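Local atomic coordinates of oxidized polyvinyl alcohol hydrolase (Pseudomonas sp. VM15C, PDB entry 3WWC), a protein that hydrolyses beta-diketones such as nonane-4,6-dione and carries out the second step of polyvinyl alcohol breakdown by cleaving the oxidized polymer. Residues T69-S74 / W124-W129; E73-N78 / V97-R102; E131-D136 / Q232-P237; L198-E203 / M250-G255. The protein carries 1 engineered substitution. All coordinates share one frame; numbering follows the deposited sequence.

Contact 1. Residues T69-S74 / W124-W129; sequences TGSVES and WNWNPW. With BUA (butanoic acid), chain C; BUA (butanoic acid), chain D.
The butanoic acid pocket of this alpha/beta hydrolase is built here from S71 and W126, on two loops that leave the central sheet after strands 62-68 and 96-100. S71 OG is the junction: it donates to O1 of one butanoic acid (chain C) at 2.7 Å and accepts the indole N-H of W126, NE1 to OG 2.9 Å, nearly straight at 163°. S71 OG lies in the indole plane, so the bond pins the ring edge while one face is turned to the ligands. H303 also bonds butanoic acid. The second butanoic acid (chain D) lies over that same face, its C2 offset toward the rim, and N125 ND2 reaches its O1 at 3.0 Å. The C1 methyls of the two ligands are modelled too close to be present together, so which tail covers the ring centre is doubtful. P128 packs against the serine, its CG 3.4 Å from S71 OG. A second tryptophan repeats the theme: with CG anti to the carbonyl carbon (chi1 -56°), W129 brings its indole edge to the backbone, and NE1 donates to T69 O at 2.8 Å. T69 itself turns back on its own loop, OG1 donating to E73 O at 2.7 Å from above the carbonyl plane.

Contact 2. Residues E73-N78 / V97-R102; sequences ESTNDN and VIAPVR
The R102 guanidinium takes the carbonyl oxygen of E73 over one face, E73 O standing 3.5 Å above the plane and offset toward the rim, while two waters lie at its edge in the plane. One of them accepts from R102 NE at 2.9 Å and from R102 N, and also bonds T75 OG1 at 2.7 Å; the other is held only weakly, between R102 NH2 and T75 N. A bend at chi3 (-67°) swings the guanidinium back toward the start of helix 75-80, and NH2 finds its firm partner in R112 O. T75 gives the largest share of the packing: its CG2 comes 4.3 Å from A99 CB, and a further water joins its OG1 to P100 O. The helix begins with a capping box, D77 N donating to S74 OG (2.8 Å) and S74 N to D77 OD2 (3.0 Å). A leucine in place of R102 would probably leave R112 O without the NH2 donor, cost the bridging water the NE donor, and leave the E73 carbonyl without its charged cover. Within this beta-alpha-beta unit of strands 62-68 and 96-100, then, the polar side of the start of the helix reaches the end of the strand and the loop after it largely through ordered water.

Contact 3. Residues E131-D136 / Q232-P237; sequences EGRAAD and QGRVGP
R133 and R234 exchange two hydrogen bonds, and these tie the loop 131-136 to a type I beta turn running from G233 to G236. R133 N donates to R234 O at 3.0 Å and 158°; in return R234 NH1 gives a hydrogen to R133 O at 2.9 Å, meeting that oxygen in the carbonyl plane though bent to 146°. The same NH1 also donates to N125 OD1, so two acceptors share NH1. R234 O is shared as well: G132 CA makes a CH...O contact to it. Water extends the polar set, accepting from R133 NE at 2.8 Å and donating to G233 O and G236 O, which stitches the R133 side chain to both ends of the turn; R133 NH2 goes on to G211 O. Outside these bonds the two arginines pack through their aliphatic parts. Their chains cross at about a right angle, with R133 CG 3.6 Å from R234 CB, and R234 CG lies over the centre of the R133 guanidinium, 3.9 Å above its plane. The two guanidinium planes are 85° apart, and the charged ends are kept from touching. A135 CB stands over one face of the R234 guanidinium, toward its rim. At the other end of the contact the E131 carboxylate bonds Y205 and S178, the latter next to the engineered A177. V235, with CG2 anti to the backbone N, presses that methyl to 3.5 Å from E131 O, a buried carbonyl oxygen with no hydrogen-bond partner in the model.

Contact 4. Residues L198-E203 / M250-G255; sequences LPISGE and MTVWGG
L198 and V252 belong to neighbouring parallel strands inside the alpha/beta hydrolase sheet, strand 196-200 beside strand 247-253, with short axes 4.9 Å apart and 14° from parallel. I200 is bridged to V252, which bonds on both sides of it as parallel strands do: V252 N donates to P199 O at 3.2 Å, and S201 N to V252 O at 2.9 Å. One step back the pattern lapses, because P199 has no N-H to offer M250 O. Its ring carbon CD sits 3.1 Å from that oxygen instead, and L198 CA adds a CH...O contact. On one face of the pair the apolar side chains lie alongside each other: L198, with CG anti to the backbone N (chi1 179°), sends CD1 to 3.8 Å from M250 CB and 3.9 Å from V252 CG2, and I200 CG2 rests 3.9 Å from V252 CB. On the other face P199 crosses T251 at about a right angle, CG against OG1 at 3.8 Å. A glycine in place of P199 would probably open a gap beside T251 and M250 O and set the backbone freer to turn. Past the bridge the strands part at S201, whose OG shares D258 with G254 N. Helix 310-322 covers L198 and M250 on their face, helix 275-288 packs on T251 and W253 on the other, and strands 170-176 and 292-298 flank the pair in the sheet.

In the fold
Contacts 1 and 2 share E73 and S74; their centres are 11 Å apart, and S71 O makes a weak hydrogen bond with R102 NH1 at 3.1 Å. Contact 1 runs on along the chain into contact 3, centres 15 Å apart, where N125 N reaches G132 O at 2.8 Å. Contacts 3 and 4 interleave their segments along the chain and meet where V235 CG2 touches E203 O at 3.8 Å. Contacts 2 and 4 reach the same sheet about 18 Å apart, centre to centre. G70 lies about 4 Å at nearest atoms from the engineered A177, a serine's place in the probable charge relay, the S201 side chain about 6 Å and that of E131 about 8 Å. The side chain of S201 comes within about 7 Å of a bound butanoic acid and that of E131 within about 5 Å.

Contact 1. Residues T69-S74 / W124-W129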
loop_
_atom_site.group_PDB
_atom_site.type_symbol
_atom_site.label_atom_id
_atom_site.label_comp_id
_atom_site.label_asym_id
_atom_site.label_seq_id
_atom_site.Cartn_x
_atom_site.Cartn_y
_atom_site.Cartn_z
ATOM N N THR A 69 -4.968 -5.740 3.726
ATOM C CA THR A 69 -5.947 -6.351 2.848
ATOM C C THR A 69 -6.652 -5.283 2.020
ATOM O O THR A 69 -6.367 -4.068 2.130
ATOM C CB THR A 69 -6.956 -7.133 3.721
ATOM O OG1 THR A 69 -7.741 -7.964 2.844
ATOM C CG2 THR A 69 -7.877 -6.183 4.518
ATOM N N GLY A 70 -7.571 -5.745 1.185
ATOM C CA GLY A 70 -8.323 -4.844 0.311
ATOM C C GLY A 70 -9.746 -4.593 0.783
ATOM O O GLY A 70 -10.012 -4.351 1.961
ATOM N N SER A 71 -10.664 -4.635 -0.177
ATOM C CA SER A 71 -12.074 -4.346 0.116
ATOM C C SER A 71 -12.906 -5.486 0.577
ATOM O O SER A 71 -13.790 -5.291 1.404
ATOM C CB SER A 71 -12.732 -3.769 -1.147
ATOM O OG SER A 71 -12.128 -2.514 -1.488
ATOM N N VAL A 72 -12.589 -6.696 0.113
ATOM C CA VAL A 72 -13.412 -7.857 0.478
ATOM C C VAL A 72 -12.723 -8.946 1.289
ATOM O O VAL A 72 -13.385 -9.644 2.054
ATOM C CB VAL A 72 -14.017 -8.468 -0.769
ATOM C CG1 VAL A 72 -14.704 -9.789 -0.433
ATOM C CG2 VAL A 72 -14.968 -7.446 -1.406
ATOM N N GLU A 73 -11.411 -9.106 1.176
ATOM C CA GLU A 73 -10.755 -10.115 1.986
ATOM C C GLU A 73 -10.542 -9.636 3.396
ATOM O O GLU A 73 -10.232 -8.456 3.604
ATOM C CB GLU A 73 -9.402 -10.477 1.380
ATOM C CG GLU A 73 -9.523 -11.147 0.046
ATOM C CD GLU A 73 -8.215 -11.099 -0.726
ATOM O OE1 GLU A 73 -7.623 -9.993 -0.809
ATOM O OE2 GLU A 73 -7.799 -12.160 -1.273
ATOM N N SER A 74 -10.675 -10.512 4.382
ATOM C CA SER A 74 -10.417 -10.093 5.750
ATOM C C SER A 74 -8.934 -9.943 6.053
ATOM O O SER A 74 -8.082 -10.389 5.273
ATOM C CB SER A 74 -11.037 -11.089 6.751
ATOM O OG SER A 74 -10.343 -12.333 6.672
ATOM N N TRP A 124 -13.735 10.817 2.609
ATOM C CA TRP A 124 -12.908 9.735 2.061
ATOM C C TRP A 124 -13.559 9.076 0.879
ATOM O O TRP A 124 -14.793 8.891 0.828
ATOM C CB TRP A 124 -12.628 8.682 3.164
ATOM C CG TRP A 124 -11.818 9.279 4.268
ATOM C CD1 TRP A 124 -12.271 9.711 5.489
ATOM C CD2 TRP A 124 -10.440 9.612 4.208
ATOM N NE1 TRP A 124 -11.247 10.288 6.180
ATOM C CE2 TRP A 124 -10.110 10.241 5.417
ATOM C CE3 TRP A 124 -9.460 9.454 3.231
ATOM C CZ2 TRP A 124 -8.837 10.702 5.685
ATOM C CZ3 TRP A 124 -8.185 9.923 3.485
ATOM C CH2 TRP A 124 -7.886 10.538 4.702
ATOM N N ASN A 125 -12.746 8.674 -0.086
ATOM C CA ASN A 125 -13.290 8.065 -1.268
ATOM C C ASN A 125 -13.877 6.668 -1.113
ATOM O O ASN A 125 -14.977 6.360 -1.638
ATOM C CB ASN A 125 -12.231 7.991 -2.384
ATOM C CG ASN A 125 -12.837 7.504 -3.697
ATOM O OD1 ASN A 125 -13.610 8.237 -4.304
ATOM N ND2 ASN A 125 -12.518 6.287 -4.117
ATOM N N TRP A 126 -13.160 5.823 -0.383
ATOM C CA TRP A 126 -13.471 4.395 -0.290
ATOM C C TRP A 126 -13.332 3.939 1.162
ATOM O O TRP A 126 -12.383 4.269 1.839
ATOM C CB TRP A 126 -12.489 3.690 -1.234
ATOM C CG TRP A 126 -12.979 2.351 -1.662
ATOM C CD1 TRP A 126 -12.386 1.156 -1.428
ATOM C CD2 TRP A 126 -14.208 2.074 -2.340
ATOM N NE1 TRP A 126 -13.184 0.132 -1.904
ATOM C CE2 TRP A 126 -14.302 0.680 -2.471
ATOM C CE3 TRP A 126 -15.233 2.876 -2.853
ATOM C CZ2 TRP A 126 -15.387 0.056 -3.092
ATOM C CZ3 TRP A 126 -16.326 2.249 -3.478
ATOM C CH2 TRP A 126 -16.384 0.857 -3.585
ATOM N N ASN A 127 -14.295 3.184 1.641
ATOM C CA ASN A 127 -14.350 2.836 3.070
ATOM C C ASN A 127 -13.329 1.880 3.718
ATOM O O ASN A 127 -13.134 1.967 4.915
ATOM C CB ASN A 127 -15.759 2.300 3.386
ATOM C CG ASN A 127 -16.212 2.623 4.790
ATOM O OD1 ASN A 127 -15.934 3.684 5.323
ATOM N ND2 ASN A 127 -16.955 1.691 5.381
ATOM N N PRO A 128 -12.680 0.957 2.966
ATOM C CA PRO A 128 -11.742 0.055 3.638
ATOM C C PRO A 128 -10.605 0.717 4.408
ATOM O O PRO A 128 -10.243 0.279 5.517
ATOM C CB PRO A 128 -11.192 -0.814 2.503
ATOM C CG PRO A 128 -12.412 -0.936 1.526
ATOM C CD PRO A 128 -12.959 0.542 1.576
ATOM N N TRP A 129 -10.019 1.759 3.808
ATOM C CA TRP A 129 -8.915 2.479 4.429
ATOM C C TRP A 129 -9.121 3.952 4.112
ATOM O O TRP A 129 -9.788 4.303 3.160
ATOM C CB TRP A 129 -7.550 2.074 3.826
ATOM C CG TRP A 129 -7.223 0.568 3.888
ATOM C CD1 TRP A 129 -7.323 -0.350 2.852
ATOM C CD2 TRP A 129 -6.753 -0.166 5.026
ATOM N NE1 TRP A 129 -6.957 -1.601 3.292
ATOM C CE2 TRP A 129 -6.598 -1.523 4.618
ATOM C CE3 TRP A 129 -6.454 0.180 6.353
ATOM C CZ2 TRP A 129 -6.148 -2.525 5.498
ATOM C CZ3 TRP A 129 -6.018 -0.789 7.229
ATOM C CH2 TRP A 129 -5.860 -2.148 6.801
HETATM C C1 BUA C . -11.800 1.437 -5.670
HETATM C C2 BUA C . -11.041 0.115 -5.793
HETATM C C3 BUA C . -10.743 -0.421 -4.392
HETATM C C4 BUA C . -10.074 -1.796 -4.463
HETATM O O1 BUA C . -10.303 -2.581 -3.515
HETATM O O2 BUA C . -9.296 -1.996 -5.425
HETATM C C1 BUA D . -11.484 2.087 -6.151
HETATM C C2 BUA D . -12.455 3.264 -6.033
HETATM C C3 BUA D . -13.744 2.937 -6.792
HETATM C C4 BUA D . -14.739 4.084 -6.613
HETATM O O1 BUA D . -14.285 5.181 -6.222
HETATM O O2 BUA D . -15.937 3.838 -6.869
#

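Contact 2. Residues E73-N78 / V97-R102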
loop_
_atom_site.group_PDB
_atom_site.type_symbol
_atom_site.label_atom_id
_atom_site.label_comp_id
_atom_site.label_asym_id
_atom_site.label_seq_id
_atom_site.Cartn_x
_atom_site.Cartn_y
_atom_site.Cartn_z
ATOM N N GLU A 73 -11.411 -9.106 1.176
ATOM C CA GLU A 73 -10.755 -10.115 1.986
ATOM C C GLU A 73 -10.542 -9.636 3.396
ATOM O O GLU A 73 -10.232 -8.456 3.604
ATOM C CB GLU A 73 -9.402 -10.477 1.380
ATOM C CG GLU A 73 -9.523 -11.147 0.046
ATOM C CD GLU A 73 -8.215 -11.099 -0.726
ATOM O OE1 GLU A 73 -7.623 -9.993 -0.809
ATOM O OE2 GLU A 73 -7.799 -12.160 -1.273
ATOM N N SER A 74 -10.675 -10.512 4.382
ATOM C CA SER A 74 -10.417 -10.093 5.750
ATOM C C SER A 74 -8.934 -9.943 6.053
ATOM O O SER A 74 -8.082 -10.389 5.273
ATOM C CB SER A 74 -11.037 -11.089 6.751
ATOM O OG SER A 74 -10.343 -12.333 6.672
ATOM N N THR A 75 -8.622 -9.276 7.149
ATOM C CA THR A 75 -7.214 -9.189 7.556
ATOM C C THR A 75 -6.720 -10.621 7.803
ATOM O O THR A 75 -5.602 -10.966 7.420
ATOM C CB THR A 75 -7.072 -8.305 8.779
ATOM O OG1 THR A 75 -7.302 -6.944 8.373
ATOM C CG2 THR A 75 -5.651 -8.434 9.368
ATOM N N ASN A 76 -7.528 -11.468 8.450
ATOM C CA ASN A 76 -7.102 -12.867 8.650
ATOM C C ASN A 76 -6.877 -13.584 7.336
ATOM O O ASN A 76 -5.898 -14.366 7.204
ATOM C CB ASN A 76 -8.137 -13.578 9.520
ATOM C CG ASN A 76 -7.842 -15.063 9.672
ATOM O OD1 ASN A 76 -6.764 -15.434 10.126
ATOM N ND2 ASN A 76 -8.799 -15.916 9.294
ATOM N N ASP A 77 -7.720 -13.325 6.343
ATOM C CA ASP A 77 -7.513 -13.940 5.023
ATOM C C ASP A 77 -6.133 -13.484 4.471
ATOM O O ASP A 77 -5.315 -14.291 4.071
ATOM C CB ASP A 77 -8.563 -13.501 3.999
ATOM C CG ASP A 77 -9.944 -14.056 4.238
ATOM O OD1 ASP A 77 -10.067 -15.135 4.850
ATOM O OD2 ASP A 77 -10.903 -13.395 3.737
ATOM N N ASN A 78 -5.894 -12.187 4.474
ATOM C CA ASN A 78 -4.643 -11.645 3.945
ATOM C C ASN A 78 -3.456 -12.235 4.667
ATOM O O ASN A 78 -2.388 -12.402 4.073
ATOM C CB ASN A 78 -4.716 -10.132 4.102
ATOM C CG ASN A 78 -3.443 -9.436 3.709
ATOM O OD1 ASN A 78 -2.579 -9.196 4.550
ATOM N ND2 ASN A 78 -3.295 -9.138 2.408
ATOM N N VAL A 97 5.875 -9.143 11.289
ATOM C CA VAL A 97 4.663 -8.773 10.543
ATOM C C VAL A 97 3.699 -8.073 11.494
ATOM O O VAL A 97 3.375 -8.594 12.561
ATOM C CB VAL A 97 4.030 -10.036 9.943
ATOM C CG1 VAL A 97 2.753 -9.659 9.169
ATOM C CG2 VAL A 97 5.018 -10.702 8.977
ATOM N N ILE A 98 3.278 -6.857 11.131
ATOM C CA ILE A 98 2.399 -6.037 11.985
ATOM C C ILE A 98 1.284 -5.624 11.038
ATOM O O ILE A 98 1.463 -4.732 10.190
ATOM C CB ILE A 98 3.163 -4.830 12.517
ATOM C CG1 ILE A 98 4.463 -5.268 13.225
ATOM C CG2 ILE A 98 2.246 -4.083 13.492
ATOM C CD1 ILE A 98 5.312 -4.050 13.626
ATOM N N ALA A 99 0.111 -6.273 11.184
ATOM C CA ALA A 99 -0.996 -6.141 10.230
ATOM C C ALA A 99 -2.152 -5.407 10.816
ATOM O O ALA A 99 -2.800 -5.899 11.750
ATOM C CB ALA A 99 -1.448 -7.571 9.848
ATOM N N PRO A 100 -2.467 -4.244 10.284
ATOM C CA PRO A 100 -3.584 -3.464 10.825
ATOM C C PRO A 100 -4.934 -3.951 10.364
ATOM O O PRO A 100 -5.081 -4.423 9.246
ATOM C CB PRO A 100 -3.326 -2.049 10.277
ATOM C CG PRO A 100 -2.640 -2.347 8.888
ATOM C CD PRO A 100 -1.722 -3.517 9.207
ATOM N N VAL A 101 -5.924 -3.829 11.251
ATOM C CA VAL A 101 -7.326 -4.155 10.916
ATOM C C VAL A 101 -7.958 -2.859 10.418
ATOM O O VAL A 101 -7.677 -1.765 10.953
ATOM C CB VAL A 101 -8.038 -4.686 12.164
ATOM C CG1 VAL A 101 -9.552 -4.943 11.905
ATOM C CG2 VAL A 101 -7.351 -5.998 12.581
ATOM N N ARG A 102 -8.819 -2.952 9.417
ATOM C CA ARG A 102 -9.494 -1.785 8.849
ATOM C C ARG A 102 -10.454 -1.158 9.878
ATOM O O ARG A 102 -11.119 -1.884 10.648
ATOM C CB ARG A 102 -10.285 -2.199 7.591
ATOM C CG ARG A 102 -9.378 -2.666 6.455
ATOM C CD ARG A 102 -10.149 -3.320 5.288
ATOM N NE ARG A 102 -10.710 -4.561 5.784
ATOM C CZ ARG A 102 -11.626 -5.284 5.167
ATOM N NH1 ARG A 102 -12.076 -4.926 3.961
ATOM N NH2 ARG A 102 -12.173 -6.319 5.837
HETATM O O HOH W 1 -5.254 -5.910 6.856
HETATM O O HOH W 2 -9.599 -5.575 8.237
HETATM O O HOH W 3 -11.199 -7.689 8.903
#

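Contact 3. Residues E131-D136 / Q232-P237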
loop_
_atom_site.group_PDB
_atom_site.type_symbol
_atom_site.label_atom_id
_atom_site.label_comp_id
_atom_site.label_asym_id
_atom_site.label_seq_id
_atom_site.Cartn_x
_atom_site.Cartn_y
_atom_site.Cartn_z
ATOM N N GLU A 131 -7.695 6.174 2.388
ATOM C CA GLU A 131 -6.698 6.131 1.349
ATOM C C GLU A 131 -6.814 7.096 0.185
ATOM O O GLU A 131 -5.952 7.077 -0.700
ATOM C CB GLU A 131 -6.533 4.663 0.820
ATOM C CG GLU A 131 -7.804 3.736 0.598
ATOM C CD GLU A 131 -8.536 3.914 -0.725
ATOM O OE1 GLU A 131 -8.836 5.064 -1.126
ATOM O OE2 GLU A 131 -8.863 2.874 -1.360
ATOM N N GLY A 132 -7.821 7.963 0.191
ATOM C CA GLY A 132 -7.908 8.919 -0.905
ATOM C C GLY A 132 -9.043 9.896 -0.610
ATOM O O GLY A 132 -10.078 9.493 -0.080
ATOM N N ARG A 133 -8.868 11.141 -1.003
ATOM C CA ARG A 133 -9.939 12.115 -0.769
ATOM C C ARG A 133 -11.069 11.876 -1.741
ATOM O O ARG A 133 -10.850 11.438 -2.869
ATOM C CB ARG A 133 -9.372 13.538 -0.898
ATOM C CG ARG A 133 -8.906 13.914 -2.310
ATOM C CD ARG A 133 -8.339 15.325 -2.283
ATOM N NE ARG A 133 -7.600 15.715 -3.471
ATOM C CZ ARG A 133 -8.120 16.455 -4.452
ATOM N NH1 ARG A 133 -9.390 16.852 -4.372
ATOM N NH2 ARG A 133 -7.356 16.841 -5.473
ATOM N N ALA A 134 -12.288 12.122 -1.276
ATOM C CA ALA A 134 -13.468 11.963 -2.093
ATOM C C ALA A 134 -13.468 12.990 -3.221
ATOM O O ALA A 134 -12.782 13.990 -3.151
ATOM C CB ALA A 134 -14.709 12.151 -1.215
ATOM N N ALA A 135 -14.269 12.724 -4.256
ATOM C CA ALA A 135 -14.355 13.594 -5.433
ATOM C C ALA A 135 -15.131 14.868 -5.203
ATOM O O ALA A 135 -14.968 15.823 -5.955
ATOM C CB ALA A 135 -14.979 12.837 -6.547
ATOM N N ASP A 136 -15.960 14.898 -4.168
ATOM C CA ASP A 136 -16.741 16.121 -3.893
ATOM C C ASP A 136 -15.998 17.000 -2.898
ATOM O O ASP A 136 -15.017 16.579 -2.276
ATOM C CB ASP A 136 -18.093 15.707 -3.341
ATOM C CG ASP A 136 -17.974 14.971 -2.045
ATOM O OD1 ASP A 136 -18.009 15.641 -1.004
ATOM O OD2 ASP A 136 -17.841 13.728 -2.073
ATOM N N GLN A 232 -1.109 14.192 -10.940
ATOM C CA GLN A 232 -1.587 14.423 -9.571
ATOM C C GLN A 232 -2.649 13.372 -9.284
ATOM O O GLN A 232 -3.168 12.731 -10.189
ATOM C CB GLN A 232 -2.231 15.810 -9.485
ATOM C CG GLN A 232 -1.251 16.933 -9.839
ATOM C CD GLN A 232 -0.126 17.026 -8.846
ATOM O OE1 GLN A 232 -0.353 16.961 -7.638
ATOM N NE2 GLN A 232 1.090 17.150 -9.336
ATOM N N GLY A 233 -2.969 13.156 -8.010
ATOM C CA GLY A 233 -4.045 12.211 -7.693
ATOM C C GLY A 233 -4.605 12.386 -6.286
ATOM O O GLY A 233 -3.899 12.828 -5.373
ATOM N N ARG A 234 -5.860 11.956 -6.119
ATOM C CA ARG A 234 -6.554 12.050 -4.845
ATOM C C ARG A 234 -5.959 11.120 -3.813
ATOM O O ARG A 234 -6.310 11.237 -2.638
ATOM C CB ARG A 234 -8.059 11.761 -5.035
ATOM C CG ARG A 234 -8.721 12.825 -5.914
ATOM C CD ARG A 234 -10.219 12.658 -5.990
ATOM N NE ARG A 234 -10.565 11.536 -6.866
ATOM C CZ ARG A 234 -11.357 10.507 -6.576
ATOM N NH1 ARG A 234 -11.917 10.365 -5.387
ATOM N NH2 ARG A 234 -11.635 9.611 -7.529
ATOM N N VAL A 235 -5.099 10.164 -4.212
ATOM C CA VAL A 235 -4.464 9.269 -3.227
ATOM C C VAL A 235 -3.487 10.038 -2.342
ATOM O O VAL A 235 -3.242 9.648 -1.184
ATOM C CB VAL A 235 -3.698 8.120 -3.968
ATOM C CG1 VAL A 235 -2.442 8.664 -4.708
ATOM C CG2 VAL A 235 -3.267 7.035 -2.968
ATOM N N GLY A 236 -2.964 11.165 -2.831
ATOM C CA GLY A 236 -1.911 11.839 -2.068
ATOM C C GLY A 236 -2.186 13.280 -1.740
ATOM O O GLY A 236 -3.307 13.734 -1.804
ATOM N N PRO A 237 -1.159 13.964 -1.285
ATOM C CA PRO A 237 -1.276 15.383 -0.956
ATOM C C PRO A 237 -1.596 16.079 -2.289
ATOM O O PRO A 237 -1.297 15.544 -3.356
ATOM C CB PRO A 237 0.170 15.736 -0.534
ATOM C CG PRO A 237 0.771 14.462 -0.110
ATOM C CD PRO A 237 0.206 13.441 -1.039
HETATM O O HOH W 4 -4.862 15.023 -3.750
#

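Contact 4. Residues L198-E203 / M250-G255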
loop_
_atom_site.group_PDB
_atom_site.type_symbol
_atom_site.label_atom_id
_atom_site.label_comp_id
_atom_site.label_asym_id
_atom_site.label_seq_id
_atom_site.Cartn_x
_atom_site.Cartn_y
_atom_site.Cartn_z
ATOM N N LEU A 198 5.112 -1.796 -0.958
ATOM C CA LEU A 198 4.684 -2.679 -2.038
ATOM C C LEU A 198 3.210 -2.452 -2.403
ATOM O O LEU A 198 2.305 -3.210 -1.942
ATOM C CB LEU A 198 4.921 -4.143 -1.589
ATOM C CG LEU A 198 4.528 -5.276 -2.551
ATOM C CD1 LEU A 198 5.358 -5.198 -3.817
ATOM C CD2 LEU A 198 4.792 -6.633 -1.864
ATOM N N PRO A 199 2.914 -1.390 -3.174
ATOM C CA PRO A 199 1.516 -1.117 -3.576
ATOM C C PRO A 199 1.135 -2.026 -4.751
ATOM O O PRO A 199 1.620 -1.832 -5.856
ATOM C CB PRO A 199 1.533 0.375 -3.946
ATOM C CG PRO A 199 3.022 0.617 -4.390
ATOM C CD PRO A 199 3.839 -0.259 -3.488
ATOM N N ILE A 200 0.322 -3.045 -4.483
ATOM C CA ILE A 200 -0.107 -4.006 -5.489
ATOM C C ILE A 200 -1.495 -3.617 -5.957
ATOM O O ILE A 200 -2.453 -3.606 -5.176
ATOM C CB ILE A 200 -0.157 -5.426 -4.901
ATOM C CG1 ILE A 200 1.182 -5.808 -4.258
ATOM C CG2 ILE A 200 -0.530 -6.398 -6.020
ATOM C CD1 ILE A 200 1.165 -7.242 -3.606
ATOM N N SER A 201 -1.571 -3.253 -7.236
ATOM C CA SER A 201 -2.855 -2.870 -7.851
ATOM C C SER A 201 -3.609 -1.859 -7.032
ATOM O O SER A 201 -4.800 -2.045 -6.723
ATOM C CB SER A 201 -3.673 -4.100 -8.057
ATOM O OG SER A 201 -2.977 -4.995 -8.884
ATOM N N GLY A 202 -2.892 -0.809 -6.678
ATOM C CA GLY A 202 -3.507 0.296 -5.927
ATOM C C GLY A 202 -3.925 1.410 -6.863
ATOM O O GLY A 202 -3.409 1.562 -7.988
ATOM N N GLU A 203 -4.867 2.207 -6.392
ATOM C CA GLU A 203 -5.294 3.372 -7.169
ATOM C C GLU A 203 -4.367 4.562 -6.901
ATOM O O GLU A 203 -3.584 4.605 -5.912
ATOM C CB GLU A 203 -6.742 3.797 -6.792
ATOM C CG GLU A 203 -7.840 3.409 -7.829
ATOM C CD GLU A 203 -7.782 4.248 -9.088
ATOM O OE1 GLU A 203 -8.737 4.127 -9.867
ATOM O OE2 GLU A 203 -6.828 5.036 -9.325
ATOM N N MET A 250 7.978 -0.754 -4.811
ATOM C CA MET A 250 7.746 -1.793 -5.833
ATOM C C MET A 250 6.248 -1.793 -6.148
ATOM O O MET A 250 5.438 -2.207 -5.319
ATOM C CB MET A 250 8.160 -3.161 -5.299
ATOM C CG MET A 250 8.014 -4.220 -6.408
ATOM S SD MET A 250 8.490 -5.903 -5.801
ATOM C CE MET A 250 10.251 -5.719 -5.758
ATOM N N THR A 251 5.909 -1.304 -7.336
ATOM C CA THR A 251 4.503 -1.233 -7.767
ATOM C C THR A 251 4.195 -2.430 -8.635
ATOM O O THR A 251 4.970 -2.734 -9.551
ATOM C CB THR A 251 4.262 0.015 -8.565
ATOM O OG1 THR A 251 4.590 1.173 -7.764
ATOM C CG2 THR A 251 2.793 0.094 -9.002
ATOM N N VAL A 252 3.094 -3.119 -8.372
ATOM C CA VAL A 252 2.751 -4.337 -9.153
ATOM C C VAL A 252 1.419 -4.169 -9.882
ATOM O O VAL A 252 0.408 -3.740 -9.276
ATOM C CB VAL A 252 2.618 -5.537 -8.214
ATOM C CG1 VAL A 252 2.317 -6.818 -9.020
ATOM C CG2 VAL A 252 3.924 -5.713 -7.406
ATOM N N TRP A 253 1.447 -4.469 -11.183
ATOM C CA TRP A 253 0.253 -4.447 -12.047
ATOM C C TRP A 253 -0.044 -5.896 -12.409
ATOM O O TRP A 253 0.867 -6.637 -12.786
ATOM C CB TRP A 253 0.552 -3.653 -13.333
ATOM C CG TRP A 253 -0.570 -3.667 -14.310
ATOM C CD1 TRP A 253 -1.842 -3.193 -14.090
ATOM C CD2 TRP A 253 -0.523 -4.066 -15.692
ATOM N NE1 TRP A 253 -2.575 -3.258 -15.249
ATOM C CE2 TRP A 253 -1.784 -3.795 -16.246
ATOM C CE3 TRP A 253 0.472 -4.629 -16.514
ATOM C CZ2 TRP A 253 -2.092 -4.062 -17.597
ATOM C CZ3 TRP A 253 0.164 -4.883 -17.856
ATOM C CH2 TRP A 253 -1.106 -4.599 -18.375
ATOM N N GLY A 254 -1.329 -6.271 -12.338
ATOM C CA GLY A 254 -1.759 -7.643 -12.578
ATOM C C GLY A 254 -2.169 -7.970 -14.001
ATOM O O GLY A 254 -2.782 -9.037 -14.244
ATOM N N GLY A 255 -1.825 -7.101 -14.944
ATOM C CA GLY A 255 -2.143 -7.366 -16.340
ATOM C C GLY A 255 -3.480 -6.901 -16.841
ATOM O O GLY A 255 -4.196 -6.163 -16.176
#